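Local coordinates for metazoan TIR-STING fusion (Crassostrea gigas, PDB 6WT6), which joins a TIR domain to a STING ligand-binding domain in one chain, a fusion of two domains from innate immune signalling families, at residues F179-G182 and Y183-G186. Numbering follows the deposited sequence.
Sequences FAWG and YYYG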
ATOM      1  N   PHE A 179      -2.773   2.301   1.054  1.00 20.24           N
ATOM      2  CA  PHE A 179      -4.127   2.746   1.369  1.00 19.51           C
ATOM      3  C   PHE A 179      -4.104   4.051   2.155  1.00 17.84           C
ATOM      4  O   PHE A 179      -4.785   5.018   1.793  1.00 17.68           O
ATOM      5  CB  PHE A 179      -4.877   1.665   2.159  1.00 15.96           C
ATOM      6  CG  PHE A 179      -5.375   0.513   1.318  1.00 18.89           C
ATOM      7  CD1 PHE A 179      -5.242   0.521  -0.060  1.00 21.94           C
ATOM      8  CD2 PHE A 179      -5.995  -0.574   1.916  1.00 25.86           C
ATOM      9  CE1 PHE A 179      -5.703  -0.542  -0.822  1.00 23.91           C
ATOM     10  CE2 PHE A 179      -6.463  -1.636   1.155  1.00 27.59           C
ATOM     11  CZ  PHE A 179      -6.315  -1.619  -0.214  1.00 22.44           C
ATOM     12  N   ALA A 180      -3.316   4.098   3.236  1.00 14.75           N
ATOM     13  CA  ALA A 180      -3.358   5.235   4.152  1.00 16.31           C
ATOM     14  C   ALA A 180      -2.831   6.510   3.497  1.00 15.78           C
ATOM     15  O   ALA A 180      -3.486   7.557   3.546  1.00 20.60           O
ATOM     16  CB  ALA A 180      -2.565   4.917   5.422  1.00 16.44           C
ATOM     17  N   TRP A 181      -1.645   6.448   2.889  1.00 14.96           N
ATOM     18  CA  TRP A 181      -1.095   7.644   2.249  1.00 19.89           C
ATOM     19  C   TRP A 181      -1.954   8.087   1.069  1.00 21.19           C
ATOM     20  O   TRP A 181      -2.141   9.288   0.848  1.00 19.64           O
ATOM     21  CB  TRP A 181       0.346   7.398   1.802  1.00 20.64           C
ATOM     22  CG  TRP A 181       1.331   7.402   2.935  1.00 22.77           C
ATOM     23  CD1 TRP A 181       1.964   6.321   3.476  1.00 25.45           C
ATOM     24  CD2 TRP A 181       1.789   8.544   3.671  1.00 21.69           C
ATOM     25  NE1 TRP A 181       2.792   6.718   4.499  1.00 25.24           N
ATOM     26  CE2 TRP A 181       2.702   8.078   4.640  1.00 21.74           C
ATOM     27  CE3 TRP A 181       1.517   9.915   3.603  1.00 19.97           C
ATOM     28  CZ2 TRP A 181       3.345   8.932   5.534  1.00 22.15           C
ATOM     29  CZ3 TRP A 181       2.158  10.762   4.493  1.00 22.62           C
ATOM     30  CH2 TRP A 181       3.062  10.267   5.444  1.00 21.28           C
ATOM     31  N   GLY A 182      -2.500   7.131   0.310  1.00 25.96           N
ATOM     32  CA  GLY A 182      -3.383   7.489  -0.791  1.00 24.53           C
ATOM     33  C   GLY A 182      -4.686   8.113  -0.326  1.00 24.95           C
ATOM     34  O   GLY A 182      -5.216   9.022  -0.970  1.00 29.34           O
ATOM     35  N   TYR A 183      -5.225   7.631   0.795  1.00 24.22           N
ATOM     36  CA  TYR A 183      -6.450   8.205   1.345  1.00 22.06           C
ATOM     37  C   TYR A 183      -6.177   9.568   1.968  1.00 20.26           C
ATOM     38  O   TYR A 183      -7.011  10.476   1.873  1.00 20.85           O
ATOM     39  CB  TYR A 183      -7.054   7.231   2.363  1.00 18.13           C
ATOM     40  CG  TYR A 183      -8.404   7.604   2.945  1.00 19.06           C
ATOM     41  CD1 TYR A 183      -9.461   7.999   2.133  1.00 20.21           C
ATOM     42  CD2 TYR A 183      -8.636   7.500   4.312  1.00 20.61           C
ATOM     43  CE1 TYR A 183     -10.703   8.314   2.673  1.00 20.06           C
ATOM     44  CE2 TYR A 183      -9.867   7.807   4.859  1.00 20.94           C
ATOM     45  CZ  TYR A 183     -10.894   8.212   4.043  1.00 22.30           C
ATOM     46  OH  TYR A 183     -12.108   8.516   4.613  1.00 22.34           O
ATOM     47  N   TYR A 184      -5.007   9.729   2.585  1.00 19.57           N
ATOM     48  CA  TYR A 184      -4.567  11.004   3.138  1.00 20.55           C
ATOM     49  C   TYR A 184      -4.418  12.060   2.046  1.00 24.34           C
ATOM     50  O   TYR A 184      -5.238  12.979   1.958  1.00 25.37           O
ATOM     51  CB  TYR A 184      -3.249  10.811   3.890  1.00 18.40           C
ATOM     52  CG  TYR A 184      -2.660  12.063   4.494  1.00 21.96           C
ATOM     53  CD1 TYR A 184      -3.282  12.710   5.552  1.00 23.78           C
ATOM     54  CD2 TYR A 184      -1.465  12.585   4.020  1.00 25.93           C
ATOM     55  CE1 TYR A 184      -2.739  13.849   6.114  1.00 28.41           C
ATOM     56  CE2 TYR A 184      -0.910  13.726   4.577  1.00 26.81           C
ATOM     57  CZ  TYR A 184      -1.550  14.352   5.619  1.00 25.19           C
ATOM     58  OH  TYR A 184      -1.002  15.484   6.172  1.00 21.44           O
ATOM     59  N   TYR A 185      -3.391  11.933   1.197  1.00 25.19           N
ATOM     60  CA  TYR A 185      -3.106  12.982   0.217  1.00 26.07           C
ATOM     61  C   TYR A 185      -4.167  13.094  -0.865  1.00 24.74           C
ATOM     62  O   TYR A 185      -4.303  14.165  -1.467  1.00 24.13           O
ATOM     63  CB  TYR A 185      -1.736  12.765  -0.442  1.00 22.86           C
ATOM     64  CG  TYR A 185      -0.587  13.307   0.368  1.00 20.77           C
ATOM     65  CD1 TYR A 185      -0.423  14.676   0.545  1.00 25.95           C
ATOM     66  CD2 TYR A 185       0.325  12.453   0.966  1.00 22.64           C
ATOM     67  CE1 TYR A 185       0.625  15.178   1.298  1.00 21.05           C
ATOM     68  CE2 TYR A 185       1.373  12.945   1.711  1.00 28.49           C
ATOM     69  CZ  TYR A 185       1.515  14.305   1.873  1.00 26.35           C
ATOM     70  OH  TYR A 185       2.556  14.781   2.621  1.00 36.39           O
ATOM     71  N   GLY A 186      -4.910  12.025  -1.135  1.00 23.28           N
ATOM     72  CA  GLY A 186      -5.936  12.107  -2.153  1.00 17.29           C
ATOM     73  C   GLY A 186      -7.257  12.668  -1.689  1.00 22.19           C
ATOM     74  O   GLY A 186      -8.112  12.966  -2.527  1.00 25.26           O
TER
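Trp181, Tyr184 and Tyr185 form an aromatic cluster along one side of helix 176-204 of the STING ligand-binding domain. The benzo rim of the indole leads: Trp181 CE3 lies 3.6 Å from Tyr185 CE2. The two side chains run alongside each other in the same direction, and the rings, 15° from parallel, touch at their rims without overlapping. Toward Tyr184 the indole is turned almost perpendicular, at 84°, and the approach looser, 4.0 Å from Trp181 CE3 to Tyr184 CD2. The tyrosines also touch: Tyr184 CD2 stands 3.5 Å over the Tyr185 ring plane, offset toward its rim, and Tyr185 CE2 meets the Tyr184 ring edge in plane. Tyr184 has CG anti to the backbone N, whereas Tyr185 has it beside the N, which brings these neighbouring rings to the same indole.

Both phenol ends are fixed by hydrogen bonds, Tyr184 OH to Asp320 OD2 and Tyr185 OH to Thr295 OG1 of the second subunit. Trp181 packs on Ile316 of helix 299-319 and on Met289 of the second subunit, placing the cluster where the subunits meet.

The backbone is held by i to i+4 bonds, including Tyr184 N to Ala180 O (2.8 Å) and Tyr185 N to Trp181 O (2.9 Å). The last of the series, Gly186 N to Gly182 O (3.0 Å), is more bent, with an N-H...O angle of 136°, its donor above the carbonyl plane.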